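Local coordinates for protein uncharacterized RNA methyltransferase pyrab10780 (Pyrococcus abyssi, PDB 2JJQ) that methylates carbon 5 of uridine 54 in tRNA, using S-adenosyl-L-methionine as the methyl donor, at residues F226-N234 with D244-I254; G126-I135 with L192-K201. One frame throughout, in Å; residues are numbered along the deposited sequence.

Contact 1. Residues F226-N234 with D244-I254; sequences FDSIYWSVN and DIERFWGKEFI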
loop_
_atom_site.group_PDB
_atom_site.type_symbol
_atom_site.label_atom_id
_atom_site.label_comp_id
_atom_site.label_asym_id
_atom_site.label_seq_id
_atom_site.Cartn_x
_atom_site.Cartn_y
_atom_site.Cartn_z
ATOM N N PHE A 226 -11.070 18.394 -10.869
ATOM C CA PHE A 226 -10.185 17.258 -11.085
ATOM C C PHE A 226 -10.606 16.486 -12.342
ATOM O O PHE A 226 -11.740 16.617 -12.849
ATOM C CB PHE A 226 -10.207 16.338 -9.845
ATOM C CG PHE A 226 -9.660 16.972 -8.615
ATOM C CD1 PHE A 226 -8.500 17.770 -8.669
ATOM C CD2 PHE A 226 -10.302 16.755 -7.375
ATOM C CE1 PHE A 226 -7.986 18.345 -7.497
ATOM C CE2 PHE A 226 -9.805 17.327 -6.204
ATOM C CZ PHE A 226 -8.644 18.144 -6.264
ATOM N N ASP A 227 -9.691 15.697 -12.886
ATOM C CA ASP A 227 -9.979 14.951 -14.110
ATOM C C ASP A 227 -11.134 13.966 -13.998
ATOM O O ASP A 227 -11.823 13.694 -14.987
ATOM C CB ASP A 227 -8.736 14.155 -14.477
ATOM C CG ASP A 227 -7.502 15.043 -14.518
ATOM O OD1 ASP A 227 -7.086 15.350 -15.656
ATOM O OD2 ASP A 227 -7.017 15.450 -13.433
ATOM N N SER A 228 -11.318 13.372 -12.821
ATOM C CA SER A 228 -12.391 12.368 -12.641
ATOM C C SER A 228 -13.057 12.643 -11.273
ATOM O O SER A 228 -12.331 12.849 -10.271
ATOM C CB SER A 228 -11.775 10.939 -12.677
ATOM O OG SER A 228 -12.749 9.940 -12.408
ATOM N N ILE A 229 -14.399 12.724 -11.225
ATOM C CA ILE A 229 -15.146 12.786 -9.979
ATOM C C ILE A 229 -16.095 11.585 -9.964
ATOM O O ILE A 229 -16.815 11.356 -10.919
ATOM C CB ILE A 229 -15.988 14.051 -9.863
ATOM C CG1 ILE A 229 -15.102 15.294 -9.969
ATOM C CG2 ILE A 229 -16.808 13.974 -8.544
ATOM C CD1 ILE A 229 -15.897 16.552 -10.409
ATOM N N TYR A 230 -16.069 10.799 -8.899
ATOM C CA TYR A 230 -16.910 9.639 -8.771
ATOM C C TYR A 230 -17.791 9.809 -7.542
ATOM O O TYR A 230 -17.377 10.453 -6.547
ATOM C CB TYR A 230 -16.058 8.406 -8.537
ATOM C CG TYR A 230 -15.792 7.613 -9.801
ATOM C CD1 TYR A 230 -16.614 6.517 -10.148
ATOM C CD2 TYR A 230 -14.748 7.939 -10.624
ATOM C CE1 TYR A 230 -16.390 5.776 -11.268
ATOM C CE2 TYR A 230 -14.499 7.190 -11.772
ATOM C CZ TYR A 230 -15.310 6.087 -12.082
ATOM O OH TYR A 230 -15.055 5.338 -13.237
ATOM N N TRP A 231 -18.998 9.259 -7.641
ATOM C CA TRP A 231 -19.886 9.061 -6.517
ATOM C C TRP A 231 -20.123 7.559 -6.379
ATOM O O TRP A 231 -20.568 6.926 -7.329
ATOM C CB TRP A 231 -21.213 9.785 -6.777
ATOM C CG TRP A 231 -22.262 9.518 -5.742
ATOM C CD1 TRP A 231 -22.085 9.154 -4.414
ATOM C CD2 TRP A 231 -23.665 9.583 -5.958
ATOM N NE1 TRP A 231 -23.327 9.008 -3.796
ATOM C CE2 TRP A 231 -24.309 9.251 -4.729
ATOM C CE3 TRP A 231 -24.452 9.958 -7.062
ATOM C CZ2 TRP A 231 -25.707 9.274 -4.589
ATOM C CZ3 TRP A 231 -25.843 9.937 -6.929
ATOM C CH2 TRP A 231 -26.451 9.596 -5.705
ATOM N N SER A 232 -19.814 6.993 -5.205
ATOM C CA SER A 232 -19.987 5.581 -4.923
ATOM C C SER A 232 -20.893 5.484 -3.693
ATOM O O SER A 232 -20.802 6.295 -2.800
ATOM C CB SER A 232 -18.664 4.899 -4.598
ATOM O OG SER A 232 -17.740 5.019 -5.678
ATOM N N VAL A 233 -21.737 4.472 -3.664
ATOM C CA VAL A 233 -22.677 4.279 -2.567
ATOM C C VAL A 233 -22.333 2.965 -1.892
ATOM O O VAL A 233 -22.378 1.882 -2.497
ATOM C CB VAL A 233 -24.136 4.287 -3.020
ATOM C CG1 VAL A 233 -25.040 3.930 -1.837
ATOM C CG2 VAL A 233 -24.506 5.641 -3.563
ATOM N N ASN A 234 -21.921 3.078 -0.642
ATOM C CA ASN A 234 -21.608 1.897 0.134
ATOM C C ASN A 234 -22.937 1.378 0.664
ATOM O O ASN A 234 -23.509 1.942 1.617
ATOM C CB ASN A 234 -20.643 2.198 1.280
ATOM C CG ASN A 234 -20.625 1.072 2.319
ATOM O OD1 ASN A 234 -20.931 -0.065 1.964
ATOM N ND2 ASN A 234 -20.333 1.395 3.597
ATOM N N ASP A 244 -20.593 0.877 -4.371
ATOM C CA ASP A 244 -21.047 0.655 -5.758
ATOM C C ASP A 244 -20.922 1.946 -6.546
ATOM O O ASP A 244 -21.326 2.974 -6.073
ATOM C CB ASP A 244 -22.529 0.223 -5.744
ATOM C CG ASP A 244 -22.755 -1.086 -4.954
ATOM O OD1 ASP A 244 -21.822 -1.917 -4.922
ATOM O OD2 ASP A 244 -23.864 -1.276 -4.378
ATOM N N ILE A 245 -20.374 1.878 -7.751
ATOM C CA ILE A 245 -20.255 3.028 -8.585
ATOM C C ILE A 245 -21.652 3.532 -8.972
ATOM O O ILE A 245 -22.426 2.800 -9.594
ATOM C CB ILE A 245 -19.488 2.659 -9.872
ATOM C CG1 ILE A 245 -18.067 2.178 -9.494
ATOM C CG2 ILE A 245 -19.504 3.831 -10.844
ATOM C CD1 ILE A 245 -17.253 3.202 -8.694
ATOM N N GLU A 246 -21.939 4.769 -8.617
ATOM C CA GLU A 246 -23.208 5.374 -8.937
ATOM C C GLU A 246 -23.110 6.329 -10.129
ATOM O O GLU A 246 -24.001 6.350 -10.999
ATOM C CB GLU A 246 -23.740 6.056 -7.691
ATOM C CG GLU A 246 -25.075 6.759 -7.839
ATOM C CD GLU A 246 -26.245 5.806 -8.044
ATOM O OE1 GLU A 246 -26.096 4.599 -7.779
ATOM O OE2 GLU A 246 -27.315 6.301 -8.469
ATOM N N ARG A 247 -22.094 7.180 -10.139
ATOM C CA ARG A 247 -21.940 8.152 -11.247
ATOM C C ARG A 247 -20.510 8.623 -11.244
ATOM O O ARG A 247 -19.872 8.644 -10.176
ATOM C CB ARG A 247 -22.885 9.361 -10.983
ATOM C CG ARG A 247 -22.978 10.345 -12.206
ATOM C CD ARG A 247 -24.345 11.084 -12.132
ATOM N NE ARG A 247 -24.409 12.105 -13.193
ATOM C CZ ARG A 247 -25.452 12.923 -13.343
ATOM N NH1 ARG A 247 -26.492 12.816 -12.512
ATOM N NH2 ARG A 247 -25.454 13.823 -14.301
ATOM N N PHE A 248 -20.009 8.981 -12.426
ATOM C CA PHE A 248 -18.784 9.748 -12.534
ATOM C C PHE A 248 -18.975 10.889 -13.522
ATOM O O PHE A 248 -19.859 10.823 -14.397
ATOM C CB PHE A 248 -17.592 8.807 -12.939
ATOM C CG PHE A 248 -17.673 8.255 -14.368
ATOM C CD1 PHE A 248 -18.245 7.002 -14.621
ATOM C CD2 PHE A 248 -17.149 8.971 -15.418
ATOM C CE1 PHE A 248 -18.314 6.489 -15.948
ATOM C CE2 PHE A 248 -17.167 8.459 -16.738
ATOM C CZ PHE A 248 -17.776 7.205 -16.976
ATOM N N TRP A 249 -18.174 11.927 -13.350
ATOM C CA TRP A 249 -18.099 13.106 -14.185
ATOM C C TRP A 249 -16.630 13.193 -14.631
ATOM O O TRP A 249 -15.695 12.919 -13.832
ATOM C CB TRP A 249 -18.490 14.378 -13.389
ATOM C CG TRP A 249 -19.923 14.417 -12.883
ATOM C CD1 TRP A 249 -20.959 15.134 -13.424
ATOM C CD2 TRP A 249 -20.455 13.785 -11.691
ATOM N NE1 TRP A 249 -22.103 14.943 -12.685
ATOM C CE2 TRP A 249 -21.820 14.136 -11.606
ATOM C CE3 TRP A 249 -19.892 12.991 -10.674
ATOM C CZ2 TRP A 249 -22.653 13.703 -10.566
ATOM C CZ3 TRP A 249 -20.751 12.507 -9.637
ATOM C CH2 TRP A 249 -22.110 12.885 -9.596
ATOM N N GLY A 250 -16.404 13.520 -15.891
ATOM C CA GLY A 250 -15.039 13.584 -16.415
ATOM C C GLY A 250 -14.594 12.195 -16.808
ATOM O O GLY A 250 -15.382 11.414 -17.337
ATOM N N LYS A 251 -13.320 11.877 -16.570
ATOM C CA LYS A 251 -12.759 10.636 -17.090
ATOM C C LYS A 251 -13.232 9.417 -16.308
ATOM O O LYS A 251 -13.346 9.458 -15.071
ATOM C CB LYS A 251 -11.221 10.680 -17.036
ATOM C CG LYS A 251 -10.589 11.725 -17.915
ATOM C CD LYS A 251 -9.060 11.686 -17.848
ATOM C CE LYS A 251 -8.471 13.094 -18.139
ATOM N NZ LYS A 251 -7.271 13.099 -19.038
ATOM N N GLU A 252 -13.543 8.348 -17.022
ATOM C CA GLU A 252 -13.929 7.132 -16.340
ATOM C C GLU A 252 -12.714 6.596 -15.541
ATOM O O GLU A 252 -12.867 6.022 -14.469
ATOM C CB GLU A 252 -14.382 6.085 -17.332
ATOM C CG GLU A 252 -14.944 4.856 -16.677
ATOM C CD GLU A 252 -15.352 3.806 -17.665
ATOM O OE1 GLU A 252 -14.956 3.903 -18.830
ATOM O OE2 GLU A 252 -16.050 2.837 -17.246
ATOM N N PHE A 253 -11.516 6.778 -16.079
ATOM C CA PHE A 253 -10.306 6.290 -15.356
ATOM C C PHE A 253 -9.268 7.386 -15.398
ATOM O O PHE A 253 -9.168 8.099 -16.415
ATOM C CB PHE A 253 -9.654 5.066 -16.021
ATOM C CG PHE A 253 -10.541 3.916 -16.220
ATOM C CD1 PHE A 253 -10.691 2.978 -15.227
ATOM C CD2 PHE A 253 -11.224 3.753 -17.421
ATOM C CE1 PHE A 253 -11.535 1.837 -15.418
ATOM C CE2 PHE A 253 -12.048 2.626 -17.608
ATOM C CZ PHE A 253 -12.191 1.697 -16.630
ATOM N N ILE A 254 -8.489 7.560 -14.331
ATOM C CA ILE A 254 -7.238 8.298 -14.549
ATOM C C ILE A 254 -6.085 7.325 -14.820
ATOM O O ILE A 254 -6.260 6.097 -14.747
ATOM C CB ILE A 254 -6.877 9.240 -13.376
ATOM C CG1 ILE A 254 -6.657 8.426 -12.086
ATOM C CG2 ILE A 254 -8.046 10.329 -13.234
ATOM C CD1 ILE A 254 -6.027 9.272 -10.913
HETATM O O HOH W 1 -16.622 3.303 -13.837
#

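Contact 2. Residues G126-I135 with L192-K201; sequences GHRNRIDLAI and LRYMVLREGK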
loop_
_atom_site.group_PDB
_atom_site.type_symbol
_atom_site.label_atom_id
_atom_site.label_comp_id
_atom_site.label_asym_id
_atom_site.label_seq_id
_atom_site.Cartn_x
_atom_site.Cartn_y
_atom_site.Cartn_z
ATOM N N GLY A 126 4.589 13.498 -0.557
ATOM C CA GLY A 126 4.050 13.586 -1.915
ATOM C C GLY A 126 4.082 12.278 -2.703
ATOM O O GLY A 126 3.620 12.253 -3.844
ATOM N N HIS A 127 4.608 11.207 -2.106
ATOM C CA HIS A 127 4.788 9.911 -2.836
ATOM C C HIS A 127 3.524 9.066 -2.900
ATOM O O HIS A 127 3.395 8.165 -3.761
ATOM C CB HIS A 127 5.881 9.061 -2.184
ATOM C CG HIS A 127 5.594 8.752 -0.753
ATOM N ND1 HIS A 127 5.695 9.714 0.230
ATOM C CD2 HIS A 127 5.163 7.628 -0.139
ATOM C CE1 HIS A 127 5.325 9.198 1.387
ATOM N NE2 HIS A 127 4.987 7.936 1.192
ATOM N N ARG A 128 2.609 9.292 -1.949
ATOM C CA ARG A 128 1.477 8.421 -1.818
ATOM C C ARG A 128 0.374 8.862 -2.801
ATOM O O ARG A 128 0.026 10.049 -2.847
ATOM C CB ARG A 128 0.958 8.486 -0.373
ATOM C CG ARG A 128 0.034 7.339 -0.075
ATOM C CD ARG A 128 -0.325 7.208 1.382
ATOM N NE ARG A 128 -1.508 6.371 1.358
ATOM C CZ ARG A 128 -1.493 5.039 1.370
ATOM N NH1 ARG A 128 -0.353 4.375 1.520
ATOM N NH2 ARG A 128 -2.632 4.373 1.287
ATOM N N ASN A 129 -0.217 7.903 -3.510
ATOM C CA ASN A 129 -1.112 8.213 -4.595
ATOM C C ASN A 129 -2.579 7.869 -4.308
ATOM O O ASN A 129 -3.417 7.976 -5.221
ATOM C CB ASN A 129 -0.585 7.533 -5.856
ATOM C CG ASN A 129 -0.665 5.996 -5.760
ATOM O OD1 ASN A 129 -1.526 5.479 -5.041
ATOM N ND2 ASN A 129 0.277 5.283 -6.403
ATOM N N ARG A 130 -2.897 7.498 -3.056
ATOM C CA ARG A 130 -4.282 7.308 -2.598
ATOM C C ARG A 130 -4.390 7.673 -1.108
ATOM O O ARG A 130 -3.559 7.244 -0.319
ATOM C CB ARG A 130 -4.753 5.862 -2.835
ATOM C CG ARG A 130 -6.174 5.610 -2.413
ATOM C CD ARG A 130 -6.558 4.144 -2.246
ATOM N NE ARG A 130 -7.909 4.111 -1.676
ATOM C CZ ARG A 130 -8.761 3.101 -1.735
ATOM N NH1 ARG A 130 -8.406 1.956 -2.307
ATOM N NH2 ARG A 130 -9.974 3.227 -1.199
ATOM N N ILE A 131 -5.411 8.445 -0.730
ATOM C CA ILE A 131 -5.738 8.604 0.676
ATOM C C ILE A 131 -7.251 8.533 0.820
ATOM O O ILE A 131 -7.980 8.888 -0.147
ATOM C CB ILE A 131 -5.229 9.912 1.257
ATOM C CG1 ILE A 131 -5.793 11.118 0.516
ATOM C CG2 ILE A 131 -3.667 9.900 1.248
ATOM C CD1 ILE A 131 -5.210 12.396 1.117
ATOM N N ASP A 132 -7.706 8.007 1.957
ATOM C CA ASP A 132 -9.137 7.820 2.226
ATOM C C ASP A 132 -9.423 8.702 3.434
ATOM O O ASP A 132 -8.898 8.454 4.541
ATOM C CB ASP A 132 -9.427 6.331 2.500
ATOM C CG ASP A 132 -9.069 5.418 1.271
ATOM O OD1 ASP A 132 -8.012 5.604 0.609
ATOM O OD2 ASP A 132 -9.825 4.482 0.953
ATOM N N LEU A 133 -10.129 9.803 3.205
ATOM C CA LEU A 133 -10.435 10.749 4.263
ATOM C C LEU A 133 -11.870 10.569 4.717
ATOM O O LEU A 133 -12.808 10.586 3.904
ATOM C CB LEU A 133 -10.244 12.180 3.746
ATOM C CG LEU A 133 -8.826 12.548 3.288
ATOM C CD1 LEU A 133 -8.863 13.780 2.401
ATOM C CD2 LEU A 133 -7.966 12.783 4.510
ATOM N N ALA A 134 -12.057 10.340 6.019
ATOM C CA ALA A 134 -13.379 10.308 6.573
ATOM C C ALA A 134 -13.954 11.729 6.695
ATOM O O ALA A 134 -13.230 12.676 7.028
ATOM C CB ALA A 134 -13.386 9.564 7.970
ATOM N N ILE A 135 -15.262 11.868 6.445
ATOM C CA ILE A 135 -15.883 13.210 6.423
ATOM C C ILE A 135 -16.943 13.210 7.526
ATOM O O ILE A 135 -17.996 12.643 7.383
ATOM C CB ILE A 135 -16.517 13.506 5.038
ATOM C CG1 ILE A 135 -15.474 13.292 3.916
ATOM C CG2 ILE A 135 -17.191 14.901 4.990
ATOM C CD1 ILE A 135 -16.137 13.189 2.553
ATOM N N LEU A 192 -22.713 11.649 3.622
ATOM C CA LEU A 192 -21.352 11.585 3.104
ATOM C C LEU A 192 -20.398 10.892 4.117
ATOM O O LEU A 192 -20.331 11.294 5.273
ATOM C CB LEU A 192 -20.891 13.023 2.752
ATOM C CG LEU A 192 -19.539 13.274 2.114
ATOM C CD1 LEU A 192 -19.372 12.354 0.880
ATOM C CD2 LEU A 192 -19.454 14.773 1.723
ATOM N N ARG A 193 -19.658 9.867 3.686
ATOM C CA ARG A 193 -18.790 9.106 4.617
ATOM C C ARG A 193 -17.279 9.328 4.354
ATOM O O ARG A 193 -16.533 9.615 5.293
ATOM C CB ARG A 193 -19.132 7.614 4.582
ATOM C CG ARG A 193 -20.606 7.301 4.882
ATOM C CD ARG A 193 -20.956 7.821 6.309
ATOM N NE ARG A 193 -22.360 7.696 6.717
ATOM C CZ ARG A 193 -22.831 6.675 7.431
ATOM N NH1 ARG A 193 -22.015 5.689 7.744
ATOM N NH2 ARG A 193 -24.112 6.628 7.790
ATOM N N TYR A 194 -16.826 9.174 3.101
ATOM C CA TYR A 194 -15.406 9.311 2.767
ATOM C C TYR A 194 -15.226 10.111 1.494
ATOM O O TYR A 194 -16.071 10.020 0.574
ATOM C CB TYR A 194 -14.733 7.918 2.521
ATOM C CG TYR A 194 -14.588 7.069 3.767
ATOM C CD1 TYR A 194 -13.488 7.208 4.596
ATOM C CD2 TYR A 194 -15.554 6.132 4.094
ATOM C CE1 TYR A 194 -13.369 6.455 5.743
ATOM C CE2 TYR A 194 -15.442 5.338 5.269
ATOM C CZ TYR A 194 -14.333 5.520 6.080
ATOM O OH TYR A 194 -14.194 4.778 7.237
ATOM N N MET A 195 -14.106 10.831 1.417
ATOM C CA MET A 195 -13.623 11.377 0.164
ATOM C C MET A 195 -12.320 10.615 -0.080
ATOM O O MET A 195 -11.395 10.745 0.709
ATOM C CB MET A 195 -13.277 12.860 0.295
ATOM C CG MET A 195 -12.495 13.387 -0.953
ATOM S SD MET A 195 -12.378 15.184 -1.117
ATOM C CE MET A 195 -11.248 15.597 0.228
ATOM N N VAL A 196 -12.280 9.798 -1.125
ATOM C CA VAL A 196 -11.030 9.074 -1.441
ATOM C C VAL A 196 -10.355 9.814 -2.575
ATOM O O VAL A 196 -11.001 10.105 -3.602
ATOM C CB VAL A 196 -11.317 7.621 -1.887
ATOM C CG1 VAL A 196 -9.961 6.929 -2.351
ATOM C CG2 VAL A 196 -12.042 6.805 -0.802
ATOM N N LEU A 197 -9.094 10.182 -2.408
ATOM C CA LEU A 197 -8.419 10.976 -3.414
ATOM C C LEU A 197 -7.347 10.094 -4.040
ATOM O O LEU A 197 -6.626 9.400 -3.328
ATOM C CB LEU A 197 -7.754 12.183 -2.744
ATOM C CG LEU A 197 -8.627 13.391 -2.447
ATOM C CD1 LEU A 197 -7.845 14.371 -1.520
ATOM C CD2 LEU A 197 -8.915 14.078 -3.811
ATOM N N ARG A 198 -7.256 10.090 -5.365
ATOM C CA ARG A 198 -6.177 9.377 -6.031
ATOM C C ARG A 198 -5.507 10.288 -7.017
ATOM O O ARG A 198 -6.158 11.209 -7.574
ATOM C CB ARG A 198 -6.726 8.121 -6.725
ATOM C CG ARG A 198 -7.441 7.213 -5.727
ATOM C CD ARG A 198 -7.881 5.888 -6.303
ATOM N NE ARG A 198 -6.702 5.026 -6.434
ATOM C CZ ARG A 198 -6.742 3.706 -6.576
ATOM N NH1 ARG A 198 -7.911 3.070 -6.621
ATOM N NH2 ARG A 198 -5.598 3.046 -6.702
ATOM N N GLU A 199 -4.209 10.080 -7.262
ATOM C CA GLU A 199 -3.597 10.850 -8.319
ATOM C C GLU A 199 -2.452 10.133 -8.995
ATOM O O GLU A 199 -1.804 9.272 -8.382
ATOM C CB GLU A 199 -3.154 12.253 -7.858
ATOM C CG GLU A 199 -1.905 12.338 -7.142
ATOM C CD GLU A 199 -1.563 13.796 -6.732
ATOM O OE1 GLU A 199 -2.159 14.773 -7.268
ATOM O OE2 GLU A 199 -0.697 13.945 -5.850
ATOM N N GLY A 200 -2.224 10.478 -10.244
ATOM C CA GLY A 200 -1.091 9.900 -10.988
ATOM C C GLY A 200 0.049 10.857 -10.779
ATOM O O GLY A 200 -0.013 12.043 -11.214
ATOM N N LYS A 201 1.083 10.400 -10.102
ATOM C CA LYS A 201 2.241 11.322 -9.838
ATOM C C LYS A 201 2.941 11.730 -11.139
ATOM O O LYS A 201 3.467 12.865 -11.237
ATOM C CB LYS A 201 3.249 10.673 -8.881
ATOM C CG LYS A 201 2.633 10.272 -7.537
ATOM C CD LYS A 201 2.024 11.483 -6.800
ATOM C CE LYS A 201 1.356 11.038 -5.539
ATOM N NZ LYS A 201 1.036 12.173 -4.668
HETATM O O HOH W 2 -3.310 3.189 -5.091
HETATM O O HOH W 3 -4.021 6.015 -7.009
#

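Contact 1. Residues F226-N234 with D244-I254
Y230 and F248 sit directly across from each other as a non-hydrogen-bonded pair of the antiparallel hairpin formed by strands 228-233 and 244-250, their side chains side by side. Backbone bonds run from V233 with D244 to D227 with K251, with a classic beta bulge where W231 O accepts from both E246 N (2.9 Å) and R247 N (3.2 Å). Two hydroxyls reach past the end of the strand. Y230 OH donates to E252 O at 2.6 Å, in the carbonyl plane and on a lone pair, while a water donates to the same phenol oxygen. S228 OG donates to K251 O at 2.8 Å. Two of the carbon contacts are CH-pi contacts over ring faces. F248 CB sits almost on the normal of the Y230 ring, 3.5 Å from its centroid; the two rings, planes 29° apart, barely overlap. On the other side of the sheet E246 CG lies 3.4 Å from W231 CE3, over the six-membered ring; W231 NE1 is hydrogen-bonded to T212 OG1. W249 CE3 and I229 CG2 make plain apolar packing. With hydroxyls gripping the carbonyls of K251 and E252, side chains as well as backbone tie the chain leaving the edge strand to its neighbour.

Contact 2. Residues G126-I135 with L192-K201
K201 NZ reaches across to two carbonyls of the loop before strand 130-136, G126 O at 2.7 Å and R128 O at 3.0 Å, approaching each from well above its plane. Next to it strands 130-136 and 192-199 pair antiparallel, L133 and M195 exchanging both backbone bonds. On one face L133 CD1 meets M195 CE at 3.7 Å and I135 CD1 is pressed against L192 CG at 3.4 Å, tighter than usual; L171 of helix 162-178 packs here. On the other face R130 runs out extended (chi1 -179°) past V196 CG1, 3.6 Å from R130 NE, which donates to D132 OD1 in a salt bridge. R198 turns its guanidinium face toward R130 CD; its NE donates at 2.9 Å to a water also within hydrogen-bonding distance of N129 O. A second shell fixes these groups: E199 OE2 holds K201 NZ at 2.7 Å, S241 OG bonds D132 OD2, S269 O accepts from R198, and N129 ND2 donates to Q272 O, one of the residues that bind S-adenosyl-L-methionine. The lysine charge is shared between a carboxylate and two carbonyls, with a cation-pi contact to F160, which probably keeps it protonated and pins the loop to the strand end.

How the contacts relate
Both contacts belong to one five-stranded sheet, ordered 130-136, 192-199, 206-212, 228-233, 244-250, so contact 2 pairs the first two strands and contact 1 the last two, with strand 206-212 between them. Their centres are 13 Å apart, yet they touch directly: I254 CD1 lies 3.9 Å from E199 CA, and F226 CE2 4.1 Å from L197 CD2. Contact 1 lies away from the cofactor and cluster sites. Contact 2 is closer to them: the side chain of R198 is about 9 Å from the bound S-adenosyl-L-homocysteine, and that of I131 about 4 Å from the side chain of C157, which probably ligates the [4Fe-4S] cluster. The sheet thus spans from near the cofactor out to the edge hairpin at its other side.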